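Local coordinates for protein arginine decarboxylase (Campylobacter jejuni subsp. jejuni, PDB 3NZP) that probably catalyses the pyridoxal 5'-phosphate-dependent decarboxylation of arginine to agmatine in polyamine biosynthesis, at residues P178-R183 with L224-M229. Numbering follows the deposited sequence.
Sequences PNIGLR and LEQFTM
Two neighbouring parallel strands of the eight-stranded alpha/beta barrel that carries the pyridoxal 5'-phosphate site, 179-183 and 227-231, pair here across a beta-alpha-beta crossover through helix 208-220. Ile180 bonds on both sides of Phe227: its N donates to Gln226 O at 3.0 Å, and its O accepts from Thr228 N at 3.2 Å. Further along, Leu182 N donates to Met229 O at 3.0 Å, where regular pairing would have used Thr228 O; strand 227-231 thus takes one extra residue at Thr228, whose psi of -16° is not that of an extended strand.

On the outer side Ile180 and Phe227 pack on Leu218 of helix 208-220, Leu182 on Leu206, and Phe227 also on Ala263 and Leu266. Leu182 CD1 lies over one face of the Phe227 ring in a CH-pi contact, 3.5 Å from CZ and displaced toward the rim. Ile180 O sits at the edge of the same ring, near its plane. Ile180 CG1 packs on Gln226 CB at 3.7 Å. Asn179 CB meets Thr228 OG1, also at 3.7 Å, the two side chains crossing at about a right angle. A water bonded to Glu225 O makes a weak bond to Asn179 ND2. Three backbone bonds thus join the strands, while Leu182 and Phe227 supply apolar packing.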
loop_
_atom_site.group_PDB
_atom_site.type_symbol
_atom_site.label_atom_id
_atom_site.label_comp_id
_atom_site.label_asym_id
_atom_site.label_seq_id
_atom_site.Cartn_x
_atom_site.Cartn_y
_atom_site.Cartn_z
ATOM N N PRO B 178 -23.083 -18.688 20.545
ATOM C CA PRO B 178 -21.643 -18.780 20.309
ATOM C C PRO B 178 -20.826 -18.742 21.588
ATOM O O PRO B 178 -21.316 -18.369 22.657
ATOM C CB PRO B 178 -21.370 -17.585 19.405
ATOM C CG PRO B 178 -22.393 -16.586 19.854
ATOM C CD PRO B 178 -23.626 -17.406 20.051
ATOM N N ASN B 179 -19.576 -19.160 21.476
ATOM C CA ASN B 179 -18.676 -19.143 22.607
ATOM C C ASN B 179 -18.151 -17.739 22.728
ATOM O O ASN B 179 -17.925 -17.063 21.728
ATOM C CB ASN B 179 -17.521 -20.093 22.377
ATOM C CG ASN B 179 -17.863 -21.488 22.763
ATOM O OD1 ASN B 179 -17.162 -22.440 22.389
ATOM N ND2 ASN B 179 -18.946 -21.636 23.535
ATOM N N ILE B 180 -17.947 -17.300 23.958
ATOM C CA ILE B 180 -17.451 -15.963 24.191
ATOM C C ILE B 180 -15.957 -15.958 24.501
ATOM O O ILE B 180 -15.479 -16.764 25.291
ATOM C CB ILE B 180 -18.223 -15.320 25.343
ATOM C CG1 ILE B 180 -19.691 -15.137 24.936
ATOM C CG2 ILE B 180 -17.570 -14.012 25.727
ATOM C CD1 ILE B 180 -20.585 -14.579 26.030
ATOM N N GLY B 181 -15.215 -15.064 23.857
ATOM C CA GLY B 181 -13.786 -14.978 24.114
ATOM C C GLY B 181 -13.457 -13.588 24.624
ATOM O O GLY B 181 -14.104 -12.620 24.220
ATOM N N LEU B 182 -12.478 -13.462 25.517
ATOM C CA LEU B 182 -12.122 -12.131 26.023
ATOM C C LEU B 182 -10.699 -11.756 25.629
ATOM O O LEU B 182 -9.755 -12.470 25.956
ATOM C CB LEU B 182 -12.260 -12.069 27.553
ATOM C CG LEU B 182 -13.653 -12.289 28.146
ATOM C CD1 LEU B 182 -13.600 -12.052 29.640
ATOM C CD2 LEU B 182 -14.648 -11.338 27.505
ATOM N N ARG B 183 -10.547 -10.647 24.914
ATOM C CA ARG B 183 -9.225 -10.203 24.494
ATOM C C ARG B 183 -8.592 -9.439 25.648
ATOM O O ARG B 183 -9.078 -8.380 26.045
ATOM C CB ARG B 183 -9.321 -9.285 23.272
ATOM C CG ARG B 183 -7.977 -8.881 22.722
ATOM C CD ARG B 183 -8.108 -7.901 21.592
ATOM N NE ARG B 183 -6.806 -7.573 21.023
ATOM C CZ ARG B 183 -6.588 -6.609 20.129
ATOM N NH1 ARG B 183 -5.354 -6.401 19.682
ATOM N NH2 ARG B 183 -7.588 -5.851 19.684
ATOM N N LEU B 224 -21.515 -17.792 32.009
ATOM C CA LEU B 224 -20.138 -18.215 32.190
ATOM C C LEU B 224 -19.832 -19.424 31.339
ATOM O O LEU B 224 -18.693 -19.649 30.961
ATOM C CB LEU B 224 -19.856 -18.530 33.655
ATOM C CG LEU B 224 -19.554 -17.312 34.537
ATOM C CD1 LEU B 224 -19.210 -17.781 35.939
ATOM C CD2 LEU B 224 -18.391 -16.523 33.950
ATOM N N GLU B 225 -20.863 -20.194 31.033
ATOM C CA GLU B 225 -20.703 -21.379 30.217
ATOM C C GLU B 225 -20.061 -21.048 28.871
ATOM O O GLU B 225 -19.360 -21.870 28.291
ATOM C CB GLU B 225 -22.068 -22.010 29.976
ATOM C CG GLU B 225 -22.718 -22.587 31.213
ATOM C CD GLU B 225 -22.148 -23.949 31.589
ATOM O OE1 GLU B 225 -22.694 -24.583 32.524
ATOM O OE2 GLU B 225 -21.159 -24.385 30.953
ATOM N N GLN B 226 -20.300 -19.838 28.377
ATOM C CA GLN B 226 -19.765 -19.436 27.090
ATOM C C GLN B 226 -18.320 -18.993 27.137
ATOM O O GLN B 226 -17.555 -19.263 26.210
ATOM C CB GLN B 226 -20.615 -18.326 26.490
ATOM C CG GLN B 226 -22.104 -18.638 26.502
ATOM C CD GLN B 226 -22.414 -20.078 26.099
ATOM O OE1 GLN B 226 -22.055 -20.533 25.004
ATOM N NE2 GLN B 226 -23.093 -20.800 26.992
ATOM N N PHE B 227 -17.935 -18.305 28.208
ATOM C CA PHE B 227 -16.564 -17.841 28.346
ATOM C C PHE B 227 -15.621 -19.045 28.305
ATOM O O PHE B 227 -15.435 -19.725 29.306
ATOM C CB PHE B 227 -16.423 -17.065 29.650
ATOM C CG PHE B 227 -15.069 -16.462 29.854
ATOM C CD1 PHE B 227 -14.235 -16.203 28.778
ATOM C CD2 PHE B 227 -14.631 -16.140 31.132
ATOM C CE1 PHE B 227 -12.977 -15.630 28.965
ATOM C CE2 PHE B 227 -13.376 -15.567 31.335
ATOM C CZ PHE B 227 -12.544 -15.313 30.247
ATOM N N THR B 228 -15.022 -19.316 27.149
ATOM C CA THR B 228 -14.126 -20.458 27.043
ATOM C C THR B 228 -12.656 -20.172 26.744
ATOM O O THR B 228 -11.814 -21.063 26.909
ATOM C CB THR B 228 -14.637 -21.446 25.999
ATOM O OG1 THR B 228 -14.764 -20.790 24.732
ATOM C CG2 THR B 228 -15.969 -21.991 26.427
HETATM N N MSE B 229 -12.339 -18.966 26.278
HETATM C CA MSE B 229 -10.942 -18.631 25.998
HETATM C C MSE B 229 -10.617 -17.154 26.054
HETATM O O MSE B 229 -11.483 -16.304 25.839
HETATM C CB MSE B 229 -10.487 -19.169 24.632
HETATM C CG MSE B 229 -11.088 -18.467 23.438
HETATM SE SE MSE B 229 -10.090 -18.703 21.748
HETATM C CE MSE B 229 -10.316 -20.608 21.436
HETATM O O HOH W 1 -18.865 -23.489 26.005
#